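Local coordinates for protein BtGH115A (Bacteroides thetaiotaomicron, PDB 5BY3) that acts as a 4-O-methyl-alpha-glucuronidase of glycoside hydrolase family 115 with specificity for decorated arabinogalactans, at residues E36-V39 against V40-S43. Numbering follows the deposited sequence.
Sequences EAPV and VRTS
A37 O accepts from V40 N at 2.8 Å and, more weakly, from R41 N as the chain passes from extended at E36 and A37 into the first turn of helix 38-55, where T42 N meets P38 O at 2.8 Å in a nearly straight bond (163°). A37 occupies the N-cap position, but its methyl cannot accept a hydrogen bond and offers no side-chain cap. P38 suits the first turn because its nitrogen, which has no hydrogen to give, lies where a helix needs no donor. Just before the helix, the methylenes of E36 pack on V40: CG of E36 lies 3.6 Å from V40 CG2, and CB reaches the same branched side chain. A bend at chi2 (110°) carries the carboxylate of E36 past V40, and its OE2 hydrogen-bonds to T72 OG1. R41 folds back over the turn, bent at chi3 (34°), and its NH1 makes a weak bond of 3.0 Å to E36 O, which lies at the guanidinium edge. S43 OG, lying beside its own backbone N, grips V39 O at 2.6 Å, and S43 N shares that acceptor at 3.2 Å. With an alanine in place of S43 the hydroxyl is gone, and V39 O would probably keep the backbone N-H of this residue but lose its shorter bond. T42 OG1 bonds to K234 O, while V39, V40 and S43 press on helix 113-126. The arrangement is typical of a helix N-terminus, here opening the helix of the beta-alpha-beta unit between parallel strands 28-31 and 59-62.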
loop_
_atom_site.group_PDB
_atom_site.type_symbol
_atom_site.label_atom_id
_atom_site.label_comp_id
_atom_site.label_asym_id
_atom_site.label_seq_id
_atom_site.Cartn_x
_atom_site.Cartn_y
_atom_site.Cartn_z
ATOM N N GLU A 36 20.562 23.611 -12.821
ATOM C CA GLU A 36 19.460 22.674 -12.656
ATOM C C GLU A 36 19.128 22.397 -11.204
ATOM O O GLU A 36 20.013 22.431 -10.351
ATOM C CB GLU A 36 19.761 21.379 -13.368
ATOM C CG GLU A 36 18.540 20.897 -14.121
ATOM C CD GLU A 36 18.659 20.977 -15.635
ATOM O OE1 GLU A 36 19.703 21.372 -16.218
ATOM O OE2 GLU A 36 17.662 20.606 -16.256
ATOM N N ALA A 37 17.848 22.127 -10.939
ATOM C CA ALA A 37 17.358 21.940 -9.572
ATOM C C ALA A 37 18.112 20.820 -8.801
ATOM O O ALA A 37 18.640 19.889 -9.422
ATOM C CB ALA A 37 15.871 21.694 -9.584
ATOM N N PRO A 38 18.207 20.933 -7.468
ATOM C CA PRO A 38 18.932 19.921 -6.652
ATOM C C PRO A 38 18.593 18.457 -6.992
ATOM O O PRO A 38 19.497 17.595 -7.089
ATOM C CB PRO A 38 18.505 20.252 -5.216
ATOM C CG PRO A 38 17.764 21.596 -5.293
ATOM C CD PRO A 38 17.935 22.148 -6.678
ATOM N N VAL A 39 17.307 18.214 -7.234
ATOM C CA VAL A 39 16.784 16.892 -7.501
ATOM C C VAL A 39 17.450 16.332 -8.743
ATOM O O VAL A 39 17.699 15.114 -8.811
ATOM C CB VAL A 39 15.231 16.893 -7.557
ATOM C CG1 VAL A 39 14.694 17.834 -8.641
ATOM C CG2 VAL A 39 14.667 15.486 -7.689
ATOM N N VAL A 40 17.796 17.207 -9.697
ATOM C CA VAL A 40 18.476 16.748 -10.905
ATOM C C VAL A 40 19.890 16.279 -10.536
ATOM O O VAL A 40 20.307 15.195 -10.920
ATOM C CB VAL A 40 18.466 17.802 -12.058
ATOM C CG1 VAL A 40 19.261 17.325 -13.277
ATOM C CG2 VAL A 40 17.045 18.092 -12.485
ATOM N N ARG A 41 20.594 17.075 -9.746
ATOM C CA ARG A 41 21.963 16.741 -9.370
ATOM C C ARG A 41 22.026 15.504 -8.473
ATOM O O ARG A 41 22.897 14.675 -8.648
ATOM C CB ARG A 41 22.697 17.953 -8.764
ATOM C CG ARG A 41 23.564 18.732 -9.776
ATOM C CD ARG A 41 23.698 20.226 -9.448
ATOM N NE ARG A 41 23.716 20.501 -7.997
ATOM C CZ ARG A 41 22.804 21.215 -7.325
ATOM N NH1 ARG A 41 21.766 21.783 -7.949
ATOM N NH2 ARG A 41 22.937 21.374 -6.010
ATOM N N THR A 42 21.053 15.361 -7.586
ATOM C CA THR A 42 20.943 14.198 -6.696
ATOM C C THR A 42 20.809 12.885 -7.468
ATOM O O THR A 42 21.430 11.905 -7.092
ATOM C CB THR A 42 19.750 14.349 -5.754
ATOM O OG1 THR A 42 19.851 15.597 -5.077
ATOM C CG2 THR A 42 19.759 13.261 -4.732
ATOM N N SER A 43 20.016 12.907 -8.545
ATOM C CA SER A 43 19.715 11.750 -9.396
ATOM C C SER A 43 20.880 11.371 -10.283
ATOM O O SER A 43 21.111 10.184 -10.581
ATOM C CB SER A 43 18.501 12.046 -10.291
ATOM O OG SER A 43 17.450 12.596 -9.509
#